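Local coordinates for protein tyrosine aminotransferase (Leishmania infantum, PDB 4IX8) that probably transfers the amino group of L-tyrosine to 2-oxoglutarate with the help of pyridoxal 5'-phosphate, at residues Ile217-Pro222 against Gly260-Val265; Asp234-Cys239 against Ala266-Asn271; Gln243-Ser248 against Gly304-Gly309. All blocks are in the same frame, centred on the assembly; numbering follows the deposited sequence.

Contact 1: Ile217-Pro222 against Gly260-Val265; sequences INPSNP and GIFTSV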
ATOM      1  N   ILE A 217      -3.100   8.103  19.465  1.00 25.01           N
ATOM      2  CA  ILE A 217      -3.224   8.997  18.341  1.00 27.99           C
ATOM      3  C   ILE A 217      -3.192  10.427  18.853  1.00 30.14           C
ATOM      4  O   ILE A 217      -4.089  10.858  19.548  1.00 28.30           O
ATOM      5  CB  ILE A 217      -4.517   8.748  17.536  1.00 27.73           C
ATOM      6  CG1 ILE A 217      -4.652   7.262  17.138  1.00 24.48           C
ATOM      7  CG2 ILE A 217      -4.484   9.612  16.295  1.00 27.28           C
ATOM      8  CD1 ILE A 217      -5.947   6.908  16.435  1.00 24.98           C
ATOM      9  N   ASN A 218      -2.160  11.162  18.493  1.00 31.38           N
ATOM     10  CA  ASN A 218      -1.970  12.483  19.035  1.00 28.73           C
ATOM     11  C   ASN A 218      -1.207  13.400  18.078  1.00 31.95           C
ATOM     12  O   ASN A 218      -0.053  13.171  17.825  1.00 34.39           O
ATOM     13  CB  ASN A 218      -1.217  12.409  20.341  1.00 30.04           C
ATOM     14  CG  ASN A 218      -1.007  13.790  20.936  1.00 33.70           C
ATOM     15  OD1 ASN A 218      -1.963  14.494  21.224  1.00 31.94           O
ATOM     16  ND2 ASN A 218       0.236  14.192  21.077  1.00 32.55           N
ATOM     17  N   PRO A 219      -1.837  14.454  17.563  1.00 30.19           N
ATOM     18  CA  PRO A 219      -3.211  14.870  17.813  1.00 29.57           C
ATOM     19  C   PRO A 219      -4.201  13.872  17.278  1.00 32.81           C
ATOM     20  O   PRO A 219      -3.847  13.119  16.364  1.00 37.15           O
ATOM     21  CB  PRO A 219      -3.312  16.213  17.075  1.00 34.62           C
ATOM     22  CG  PRO A 219      -1.906  16.727  16.995  1.00 33.51           C
ATOM     23  CD  PRO A 219      -1.074  15.467  16.820  1.00 35.33           C
ATOM     24  N   SER A 220      -5.449  13.940  17.747  1.00 31.75           N
ATOM     25  CA  SER A 220      -6.415  12.868  17.488  1.00 31.99           C
ATOM     26  C   SER A 220      -7.422  13.103  16.349  1.00 31.21           C
ATOM     27  O   SER A 220      -8.014  14.156  16.238  1.00 33.53           O
ATOM     28  CB  SER A 220      -7.206  12.589  18.753  1.00 33.33           C
ATOM     29  OG  SER A 220      -8.374  11.871  18.405  1.00 32.26           O
ATOM     30  N   ASN A 221      -7.541  12.102  15.477  1.00 36.22           N
ATOM     31  CA  ASN A 221      -8.714  11.851  14.654  1.00 30.05           C
ATOM     32  C   ASN A 221      -9.463  10.703  15.333  1.00 28.15           C
ATOM     33  O   ASN A 221      -8.903   9.630  15.420  1.00 30.17           O
ATOM     34  CB  ASN A 221      -8.286  11.468  13.215  1.00 34.42           C
ATOM     35  CG  ASN A 221      -9.442  10.972  12.371  1.00 36.98           C
ATOM     36  OD1 ASN A 221     -10.608  11.034  12.796  1.00 36.70           O
ATOM     37  ND2 ASN A 221      -9.137  10.494  11.160  1.00 31.74           N
ATOM     38  N   PRO A 222     -10.738  10.877  15.751  1.00 29.15           N
ATOM     39  CA  PRO A 222     -11.697  11.937  15.432  1.00 34.36           C
ATOM     40  C   PRO A 222     -11.858  13.080  16.437  1.00 37.48           C
ATOM     41  O   PRO A 222     -12.682  13.925  16.111  1.00 35.38           O
ATOM     42  CB  PRO A 222     -13.018  11.165  15.367  1.00 34.44           C
ATOM     43  CG  PRO A 222     -12.868  10.157  16.466  1.00 31.29           C
ATOM     44  CD  PRO A 222     -11.402   9.813  16.535  1.00 30.69           C
ATOM     45  N   GLY A 260      -1.085  26.344  20.037  1.00 51.57           N
ATOM     46  CA  GLY A 260      -0.857  25.180  20.889  1.00 47.92           C
ATOM     47  C   GLY A 260       0.533  24.586  20.718  1.00 44.88           C
ATOM     48  O   GLY A 260       1.215  24.857  19.735  1.00 51.76           O
ATOM     49  N   ILE A 261       0.964  23.815  21.709  1.00 48.68           N
ATOM     50  CA  ILE A 261       2.244  23.114  21.663  1.00 53.32           C
ATOM     51  C   ILE A 261       2.038  21.646  21.392  1.00 45.54           C
ATOM     52  O   ILE A 261       1.312  20.975  22.101  1.00 38.98           O
ATOM     53  CB  ILE A 261       3.016  23.249  22.979  1.00 59.74           C
ATOM     54  CG1 ILE A 261       3.314  24.719  23.268  1.00 59.53           C
ATOM     55  CG2 ILE A 261       4.334  22.434  22.939  1.00 43.00           C
ATOM     56  CD1 ILE A 261       3.571  24.953  24.752  1.00 68.77           C
ATOM     57  N   PHE A 262       2.703  21.141  20.373  1.00 38.81           N
ATOM     58  CA  PHE A 262       2.612  19.735  20.096  1.00 38.81           C
ATOM     59  C   PHE A 262       3.733  19.050  20.852  1.00 39.30           C
ATOM     60  O   PHE A 262       4.878  19.516  20.844  1.00 45.87           O
ATOM     61  CB  PHE A 262       2.692  19.443  18.615  1.00 42.66           C
ATOM     62  CG  PHE A 262       2.936  17.981  18.317  1.00 39.19           C
ATOM     63  CD1 PHE A 262       1.997  17.029  18.656  1.00 35.68           C
ATOM     64  CD2 PHE A 262       4.081  17.574  17.658  1.00 37.22           C
ATOM     65  CE1 PHE A 262       2.225  15.687  18.386  1.00 41.89           C
ATOM     66  CE2 PHE A 262       4.304  16.239  17.380  1.00 35.67           C
ATOM     67  CZ  PHE A 262       3.382  15.301  17.729  1.00 40.53           C
ATOM     68  N   THR A 263       3.383  17.982  21.553  1.00 39.22           N
ATOM     69  CA  THR A 263       4.360  17.175  22.288  1.00 42.52           C
ATOM     70  C   THR A 263       4.490  15.802  21.642  1.00 38.19           C
ATOM     71  O   THR A 263       3.621  14.938  21.812  1.00 36.93           O
ATOM     72  CB  THR A 263       3.949  16.986  23.786  1.00 37.49           C
ATOM     73  OG1 THR A 263       3.751  18.259  24.427  1.00 39.38           O
ATOM     74  CG2 THR A 263       5.020  16.258  24.543  1.00 39.26           C
ATOM     75  N   SER A 264       5.611  15.571  20.957  1.00 42.11           N
ATOM     76  CA  SER A 264       5.881  14.272  20.337  1.00 31.34           C
ATOM     77  C   SER A 264       6.434  13.297  21.372  1.00 33.26           C
ATOM     78  O   SER A 264       7.121  13.708  22.291  1.00 37.75           O
ATOM     79  CB  SER A 264       6.881  14.440  19.180  1.00 34.41           C
ATOM     80  OG  SER A 264       7.272  13.178  18.613  1.00 30.70           O
ATOM     81  N   VAL A 265       6.132  12.008  21.247  1.00 34.97           N
ATOM     82  CA  VAL A 265       6.670  11.034  22.198  1.00 32.87           C
ATOM     83  C   VAL A 265       8.176  10.983  22.055  1.00 35.25           C
ATOM     84  O   VAL A 265       8.882  10.431  22.902  1.00 41.37           O
ATOM     85  CB  VAL A 265       6.043   9.611  22.030  1.00 29.22           C
ATOM     86  CG1 VAL A 265       4.569   9.666  22.307  1.00 31.31           C
ATOM     87  CG2 VAL A 265       6.309   9.038  20.658  1.00 27.54           C
TER
HETATM   88  O   HOH W   1       2.370  12.752  21.047  1.00 25.74           O
HETATM   89  O   HOH W   2       0.499  17.087  21.977  1.00 35.64           O
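Phe-262 meets the Asn-218 to Pro-219 corner chiefly with the CE1 corner of its ring. Its CE1 lies 3.4 Å from the carbonyl oxygen Asn-218 O, which sits at the ring edge near the ring plane, and 3.7 Å from Pro-219 CD. The proline and phenylalanine side chains cross at about a right angle. The amide of Asn-218 runs past the same ring in the opposite direction, the two planes 30° apart. With CG anti to the backbone N (chi1 -180°), this amide is directed at the backbone of Thr-263, yet Asn-218 ND2 remains 3.5 Å from Thr-263 O without a direct hydrogen bond. Two waters make the link instead. One accepts from Asn-218 ND2 and donates to Thr-263 O, each at 2.6 Å; the other accepts from both Asn-218 ND2 and Thr-263 N, each at 3.0 Å. The amide nitrogen thus reaches the C=O and the N-H of one residue through solvent.

Further out, Phe-227 N holds Asn-218 OD1, which fixes the rotation of the amide, and Phe-125 meets the Phe-262 ring edge to face. Cis peptide bonds precede both Pro-219 and Pro-222, and between them Asn-221 ND2 hydrogen-bonds to O3 of the pyridoxal phosphate-lysine adduct at position 282. Such an asparagine on the cofactor's phenolic oxygen, after a core strand, is characteristic of the active site of class I aminotransferases, which have fold type I.

Contact 2: Asp234-Cys239 against Ala266-Asn271; sequences DIIDFC and ADFDTN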
ATOM      1  N   ASP A 234       2.777  10.823  31.226  1.00 35.17           N
ATOM      2  CA  ASP A 234       2.100   9.780  31.981  1.00 32.72           C
ATOM      3  C   ASP A 234       1.891   8.522  31.130  1.00 31.11           C
ATOM      4  O   ASP A 234       2.025   7.405  31.627  1.00 34.94           O
ATOM      5  CB  ASP A 234       0.744  10.267  32.495  1.00 40.32           C
ATOM      6  CG  ASP A 234       0.862  11.203  33.666  1.00 43.92           C
ATOM      7  OD1 ASP A 234       1.953  11.281  34.286  1.00 41.03           O
ATOM      8  OD2 ASP A 234      -0.161  11.850  33.964  1.00 43.21           O
ATOM      9  N   ILE A 235       1.553   8.710  29.858  1.00 30.71           N
ATOM     10  CA  ILE A 235       1.400   7.589  28.943  1.00 32.34           C
ATOM     11  C   ILE A 235       2.707   6.791  28.847  1.00 31.96           C
ATOM     12  O   ILE A 235       2.712   5.570  28.971  1.00 41.33           O
ATOM     13  CB  ILE A 235       0.991   8.080  27.581  1.00 28.45           C
ATOM     14  CG1 ILE A 235      -0.454   8.577  27.633  1.00 31.37           C
ATOM     15  CG2 ILE A 235       1.111   6.992  26.558  1.00 29.09           C
ATOM     16  CD1 ILE A 235      -0.825   9.469  26.444  1.00 29.81           C
ATOM     17  N   ILE A 236       3.819   7.498  28.706  1.00 34.18           N
ATOM     18  CA  ILE A 236       5.120   6.867  28.660  1.00 29.80           C
ATOM     19  C   ILE A 236       5.387   6.137  29.963  1.00 33.91           C
ATOM     20  O   ILE A 236       5.780   4.984  29.926  1.00 38.82           O
ATOM     21  CB  ILE A 236       6.203   7.907  28.381  1.00 34.77           C
ATOM     22  CG1 ILE A 236       6.045   8.359  26.939  1.00 32.57           C
ATOM     23  CG2 ILE A 236       7.622   7.342  28.578  1.00 36.06           C
ATOM     24  CD1 ILE A 236       6.952   9.515  26.544  1.00 33.69           C
ATOM     25  N   ASP A 237       5.076   6.743  31.104  1.00 36.62           N
ATOM     26  CA  ASP A 237       5.295   6.056  32.372  1.00 34.04           C
ATOM     27  C   ASP A 237       4.473   4.784  32.425  1.00 38.01           C
ATOM     28  O   ASP A 237       4.940   3.760  32.901  1.00 36.74           O
ATOM     29  CB  ASP A 237       4.934   6.927  33.581  1.00 32.94           C
ATOM     30  CG  ASP A 237       5.905   8.052  33.782  1.00 40.70           C
ATOM     31  OD1 ASP A 237       7.010   7.960  33.210  1.00 47.06           O
ATOM     32  OD2 ASP A 237       5.601   8.997  34.542  1.00 48.53           O
ATOM     33  N   PHE A 238       3.256   4.847  31.915  1.00 32.20           N
ATOM     34  CA  PHE A 238       2.411   3.669  31.857  1.00 32.26           C
ATOM     35  C   PHE A 238       3.060   2.519  31.077  1.00 29.20           C
ATOM     36  O   PHE A 238       3.013   1.370  31.483  1.00 36.19           O
ATOM     37  CB  PHE A 238       1.076   4.046  31.244  1.00 33.66           C
ATOM     38  CG  PHE A 238       0.136   2.905  31.101  1.00 34.20           C
ATOM     39  CD1 PHE A 238       0.170   2.112  29.978  1.00 30.83           C
ATOM     40  CD2 PHE A 238      -0.794   2.633  32.088  1.00 30.09           C
ATOM     41  CE1 PHE A 238      -0.713   1.069  29.830  1.00 26.13           C
ATOM     42  CE2 PHE A 238      -1.679   1.591  31.948  1.00 29.03           C
ATOM     43  CZ  PHE A 238      -1.633   0.804  30.814  1.00 26.75           C
ATOM     44  N   CYS A 239       3.659   2.856  29.947  1.00 30.89           N
ATOM     45  CA  CYS A 239       4.302   1.873  29.074  1.00 27.19           C
ATOM     46  C   CYS A 239       5.552   1.311  29.736  1.00 29.32           C
ATOM     47  O   CYS A 239       5.906   0.154  29.551  1.00 31.94           O
ATOM     48  CB  CYS A 239       4.621   2.519  27.717  1.00 26.43           C
ATOM     49  SG  CYS A 239       3.111   2.755  26.730  1.00 30.80           S
ATOM     50  N   ALA A 266       8.681  11.575  20.983  1.00 35.83           N
ATOM     51  CA  ALA A 266      10.116  11.715  20.778  1.00 33.92           C
ATOM     52  C   ALA A 266      10.796  12.657  21.777  1.00 40.27           C
ATOM     53  O   ALA A 266      12.012  12.523  22.023  1.00 41.66           O
ATOM     54  CB  ALA A 266      10.383  12.216  19.388  1.00 36.93           C
ATOM     55  N   ASP A 267      10.046  13.627  22.308  1.00 33.93           N
ATOM     56  CA  ASP A 267      10.640  14.728  23.096  1.00 42.28           C
ATOM     57  C   ASP A 267      10.773  14.401  24.574  1.00 42.40           C
ATOM     58  O   ASP A 267      10.419  15.206  25.431  1.00 42.78           O
ATOM     59  CB  ASP A 267       9.778  15.991  22.942  1.00 48.69           C
ATOM     60  CG  ASP A 267      10.458  17.238  23.445  1.00 50.38           C
ATOM     61  OD1 ASP A 267      11.703  17.281  23.424  1.00 45.81           O
ATOM     62  OD2 ASP A 267       9.733  18.167  23.879  1.00 54.77           O
ATOM     63  N   PHE A 268      11.337  13.236  24.871  1.00 44.49           N
ATOM     64  CA  PHE A 268      11.459  12.765  26.246  1.00 40.45           C
ATOM     65  C   PHE A 268      12.730  11.996  26.434  1.00 42.44           C
ATOM     66  O   PHE A 268      13.263  11.402  25.504  1.00 38.06           O
ATOM     67  CB  PHE A 268      10.285  11.866  26.626  1.00 34.60           C
ATOM     68  CG  PHE A 268       8.989  12.604  26.803  1.00 42.57           C
ATOM     69  CD1 PHE A 268       8.627  13.107  28.054  1.00 40.10           C
ATOM     70  CD2 PHE A 268       8.132  12.802  25.727  1.00 33.45           C
ATOM     71  CE1 PHE A 268       7.433  13.795  28.230  1.00 40.76           C
ATOM     72  CE2 PHE A 268       6.929  13.481  25.893  1.00 36.05           C
ATOM     73  CZ  PHE A 268       6.584  13.986  27.147  1.00 41.05           C
ATOM     74  N   ASP A 269      13.194  12.002  27.668  1.00 47.36           N
ATOM     75  CA  ASP A 269      14.361  11.236  28.033  1.00 51.44           C
ATOM     76  C   ASP A 269      13.866   9.960  28.670  1.00 43.71           C
ATOM     77  O   ASP A 269      13.499   9.946  29.838  1.00 49.96           O
ATOM     78  CB  ASP A 269      15.242  12.030  28.979  1.00 54.08           C
ATOM     79  CG  ASP A 269      15.632  13.343  28.395  1.00 56.51           C
ATOM     80  OD1 ASP A 269      16.328  13.318  27.353  1.00 64.66           O
ATOM     81  OD2 ASP A 269      15.244  14.386  28.966  1.00 49.57           O
ATOM     82  N   THR A 270      13.805   8.907  27.868  1.00 38.83           N
ATOM     83  CA  THR A 270      13.267   7.639  28.312  1.00 38.05           C
ATOM     84  C   THR A 270      13.803   6.506  27.478  1.00 39.56           C
ATOM     85  O   THR A 270      14.093   6.694  26.296  1.00 43.91           O
ATOM     86  CB  THR A 270      11.750   7.626  28.220  1.00 38.61           C
ATOM     87  OG1 THR A 270      11.267   6.352  28.655  1.00 38.23           O
ATOM     88  CG2 THR A 270      11.288   7.862  26.799  1.00 37.58           C
ATOM     89  N   ASN A 271      13.874   5.318  28.065  1.00 38.49           N
ATOM     90  CA  ASN A 271      14.287   4.135  27.313  1.00 42.93           C
ATOM     91  C   ASN A 271      13.096   3.288  26.877  1.00 39.13           C
ATOM     92  O   ASN A 271      13.264   2.214  26.306  1.00 35.90           O
ATOM     93  CB  ASN A 271      15.259   3.300  28.135  1.00 46.86           C
ATOM     94  CG  ASN A 271      16.456   4.094  28.551  1.00 54.99           C
ATOM     95  OD1 ASN A 271      17.038   4.827  27.748  1.00 51.73           O
ATOM     96  ND2 ASN A 271      16.786   4.024  29.825  1.00 61.86           N
TER
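Ile-236 lays its terminal methyl over one face of the Phe-268 ring. The carbon CD1 of Ile-236 stands 3.9 Å from the Phe-268 ring centroid and 24° off the ring normal, a CH-pi contact. It is not centred: it is displaced toward the rim, with its closest approach, 3.6 Å, to Phe-268 CD2. Ile-236 uses its two branches on different partners. CG1 is anti to the carbonyl carbon (chi1 -71°) and extends CD1 to the phenylalanine, whereas CG2 turns to Thr-270, its methyl 3.8 Å from Thr-270 OG1 and 4.1 Å from Thr-270 CG2. The helix residue is thereby received between two residues of the loop, Phe-268 and Thr-270, both of whose CB atoms point toward the helix.

The threonine hydroxyl has its polar partner within its own loop, Val-272 N, so toward Ile-236 it serves as a packing surface. Arg-229, at the start of the same helix, makes a cation-pi contact with Phe-268 and a salt bridge to Asp-267, the centre of an inverse gamma turn; Arg-131 bridges both Asp-267 and Asp-269. These charges tie down the loop on which the aromatic ring is carried. Ile-236 also rests on Leu-246. The arrangement is plain apolar packing in the large domain of a fold type I aminotransferase, where a helix flanking the central sheet is met by the loop that leads into strand 274-279.

Contact 3: Gln243-Ser248 against Gly304-Gly309; sequences QIPLIS and GDWAVG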
ATOM      1  N   GLN A 243       5.875  -2.425  30.603  1.00 30.98           N
ATOM      2  CA  GLN A 243       6.888  -2.980  29.702  0.59 30.41           C
ATOM      3  C   GLN A 243       6.329  -3.382  28.343  1.00 29.83           C
ATOM      4  O   GLN A 243       6.603  -4.489  27.834  1.00 30.45           O
ATOM      5  CB  GLN A 243       7.594  -4.169  30.360  0.59 32.98           C
ATOM      6  CG  GLN A 243       8.574  -3.748  31.468  0.59 39.25           C
ATOM      7  CD  GLN A 243       9.225  -4.943  32.142  0.59 44.08           C
ATOM      8  OE1 GLN A 243       9.867  -5.751  31.485  0.59 46.56           O
ATOM      9  NE2 GLN A 243       9.040  -5.075  33.450  0.59 42.52           N
ATOM     10  N   ILE A 244       5.579  -2.459  27.742  1.00 31.53           N
ATOM     11  CA  ILE A 244       5.128  -2.603  26.377  1.00 24.13           C
ATOM     12  C   ILE A 244       5.547  -1.370  25.611  1.00 34.45           C
ATOM     13  O   ILE A 244       5.578  -0.279  26.186  1.00 27.06           O
ATOM     14  CB  ILE A 244       3.614  -2.768  26.313  1.00 26.27           C
ATOM     15  CG1 ILE A 244       2.929  -1.664  27.131  1.00 28.40           C
ATOM     16  CG2 ILE A 244       3.211  -4.147  26.853  1.00 23.58           C
ATOM     17  CD1 ILE A 244       1.403  -1.706  27.056  1.00 25.34           C
ATOM     18  N   PRO A 245       5.844  -1.522  24.311  1.00 23.73           N
ATOM     19  CA  PRO A 245       6.222  -0.407  23.442  1.00 23.85           C
ATOM     20  C   PRO A 245       5.053   0.526  23.165  1.00 28.65           C
ATOM     21  O   PRO A 245       3.905   0.104  23.251  1.00 23.98           O
ATOM     22  CB  PRO A 245       6.659  -1.094  22.156  1.00 23.45           C
ATOM     23  CG  PRO A 245       5.879  -2.366  22.156  1.00 23.80           C
ATOM     24  CD  PRO A 245       5.861  -2.798  23.593  1.00 26.53           C
ATOM     25  N   LEU A 246       5.366   1.778  22.865  1.00 24.21           N
ATOM     26  CA  LEU A 246       4.382   2.790  22.590  1.00 23.98           C
ATOM     27  C   LEU A 246       4.377   3.156  21.128  1.00 23.70           C
ATOM     28  O   LEU A 246       5.413   3.576  20.588  1.00 26.35           O
ATOM     29  CB  LEU A 246       4.681   4.022  23.443  1.00 25.39           C
ATOM     30  CG  LEU A 246       3.810   5.268  23.262  1.00 25.17           C
ATOM     31  CD1 LEU A 246       2.352   4.973  23.546  1.00 32.78           C
ATOM     32  CD2 LEU A 246       4.284   6.422  24.197  1.00 28.10           C
ATOM     33  N   ILE A 247       3.215   3.011  20.484  1.00 23.59           N
ATOM     34  CA  ILE A 247       3.037   3.410  19.089  1.00 22.99           C
ATOM     35  C   ILE A 247       2.204   4.697  19.064  1.00 23.36           C
ATOM     36  O   ILE A 247       1.111   4.723  19.596  1.00 26.34           O
ATOM     37  CB  ILE A 247       2.319   2.328  18.264  1.00 22.31           C
ATOM     38  CG1 ILE A 247       3.080   1.005  18.355  1.00 26.21           C
ATOM     39  CG2 ILE A 247       2.126   2.781  16.836  1.00 22.31           C
ATOM     40  CD1 ILE A 247       2.366  -0.154  17.735  1.00 24.92           C
ATOM     41  N   SER A 248       2.726   5.746  18.445  1.00 23.88           N
ATOM     42  CA  SER A 248       2.101   7.052  18.476  1.00 27.96           C
ATOM     43  C   SER A 248       1.887   7.558  17.088  1.00 25.43           C
ATOM     44  O   SER A 248       2.853   7.820  16.367  1.00 32.23           O
ATOM     45  CB  SER A 248       2.971   8.027  19.240  1.00 30.19           C
ATOM     46  OG  SER A 248       2.364   9.284  19.351  1.00 31.78           O
ATOM     47  N   GLY A 304      15.249  -4.113  18.664  1.00 33.28           N
ATOM     48  CA  GLY A 304      15.935  -4.309  17.394  1.00 28.81           C
ATOM     49  C   GLY A 304      15.246  -5.347  16.530  1.00 28.00           C
ATOM     50  O   GLY A 304      15.190  -5.202  15.316  1.00 35.78           O
ATOM     51  N   ASP A 305      14.749  -6.416  17.136  1.00 27.47           N
ATOM     52  CA  ASP A 305      14.064  -7.425  16.364  1.00 26.84           C
ATOM     53  C   ASP A 305      12.774  -6.874  15.758  1.00 27.59           C
ATOM     54  O   ASP A 305      12.399  -7.262  14.660  1.00 28.80           O
ATOM     55  CB  ASP A 305      13.726  -8.630  17.224  1.00 28.19           C
ATOM     56  CG  ASP A 305      14.933  -9.308  17.783  1.00 55.74           C
ATOM     57  OD1 ASP A 305      15.985  -9.269  17.090  1.00 63.15           O
ATOM     58  OD2 ASP A 305      14.827  -9.867  18.926  1.00 63.91           O
ATOM     59  N   TRP A 306      12.093  -5.956  16.444  1.00 29.27           N
ATOM     60  CA  TRP A 306      10.875  -5.365  15.893  1.00 24.40           C
ATOM     61  C   TRP A 306      11.247  -4.620  14.613  1.00 27.84           C
ATOM     62  O   TRP A 306      10.660  -4.804  13.537  1.00 35.22           O
ATOM     63  CB  TRP A 306      10.236  -4.426  16.914  1.00 28.17           C
ATOM     64  CG  TRP A 306       8.867  -3.866  16.549  1.00 31.67           C
ATOM     65  CD1 TRP A 306       8.016  -4.300  15.573  1.00 22.76           C
ATOM     66  CD2 TRP A 306       8.211  -2.768  17.185  1.00 32.24           C
ATOM     67  NE1 TRP A 306       6.867  -3.542  15.571  1.00 29.24           N
ATOM     68  CE2 TRP A 306       6.966  -2.596  16.554  1.00 27.59           C
ATOM     69  CE3 TRP A 306       8.552  -1.917  18.238  1.00 33.04           C
ATOM     70  CZ2 TRP A 306       6.085  -1.617  16.934  1.00 25.31           C
ATOM     71  CZ3 TRP A 306       7.663  -0.940  18.610  1.00 27.33           C
ATOM     72  CH2 TRP A 306       6.448  -0.807  17.974  1.00 26.23           C
ATOM     73  N   ALA A 307      12.316  -3.854  14.697  1.00 26.56           N
ATOM     74  CA  ALA A 307      12.776  -3.078  13.571  1.00 26.73           C
ATOM     75  C   ALA A 307      13.155  -3.961  12.388  1.00 28.30           C
ATOM     76  O   ALA A 307      12.734  -3.753  11.246  1.00 29.05           O
ATOM     77  CB  ALA A 307      13.968  -2.254  13.999  1.00 27.38           C
ATOM     78  N   VAL A 308      13.969  -4.963  12.658  1.00 27.22           N
ATOM     79  CA  VAL A 308      14.356  -5.918  11.612  1.00 27.74           C
ATOM     80  C   VAL A 308      13.102  -6.560  10.997  1.00 37.29           C
ATOM     81  O   VAL A 308      13.009  -6.671   9.776  1.00 31.93           O
ATOM     82  CB  VAL A 308      15.330  -7.008  12.187  1.00 39.97           C
ATOM     83  CG1 VAL A 308      15.463  -8.238  11.247  1.00 35.23           C
ATOM     84  CG2 VAL A 308      16.710  -6.369  12.457  1.00 29.85           C
ATOM     85  N   GLY A 309      12.115  -6.912  11.831  1.00 33.12           N
ATOM     86  CA  GLY A 309      10.878  -7.497  11.337  1.00 30.56           C
ATOM     87  C   GLY A 309      10.135  -6.584  10.357  1.00 31.92           C
ATOM     88  O   GLY A 309       9.736  -7.007   9.264  1.00 30.99           O
TER
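Apolar packing carries the whole contact, and all of it converges on the six-membered ring of Trp-306. Pro-245 supplies its CB, 3.7 Å from Trp-306 CZ3, approaching the indole obliquely. Ile-247, two residues further along the chain, in strand 246-249, comes to the edge: its CG1 lies in the indole plane, 3.8 Å from Trp-306 CH2. The end of the isoleucine chain follows, with Ile-247 CD1 at 4.1 Å from both Trp-306 CZ2 and Trp-306 CH2, and the two side chains meet at a slant. The extended chi1 of Trp-306 (-173°) carries the indole away from the helix, benzo end leading, and lets it span the distance; the CA atoms of Pro-245 and Trp-306 are as much as 10.2 Å apart.

The polar interactions lie around this apolar patch. Trp-306 NE1, on the other ring of the indole, donates to Ala-153 O, which restrains the turn of the buried indole and satisfies its one polar atom. At the start of 243-248, Gln-243 is the C-prime residue of the Schellman motif that closes helix 229-242. Ile-40 of the second subunit packs on Pro-245 and Asp-305, placing this side of the contact at the dimer interface.

Within the subunit, strand 246-249 runs between strands 211-217 and 274-279 of the mixed central sheet. Helix 229-242 packs on Leu-246, while Trp-306 of helix 304-313 lies against Pro-245 and Ile-247 and also touches helix 145-157 and Leu-275.

From the N terminus, the chain leaves strand 211-217 through 217-222, forms helix 229-242 with 234-239, turns through 243-248 into strand 246-249, and then enters the long loop holding 260-265 and 266-271. Contact 1 closes the span from 217 to 265 and contact 2 that from 234 to 271; contact 3 starts inside both and reaches on to helix 304-313. Every pair of contacts therefore crosses, and none nests. Thr-263 packs on Phe-268 where contacts 1 and 2 adjoin, Val-265 on Leu-246 where 1 and 3 do, and Cys-239 SG on Leu-246 between 2 and 3. Together they connect the cofactor-side loop, a flanking helix, the central sheet and helix 304-313.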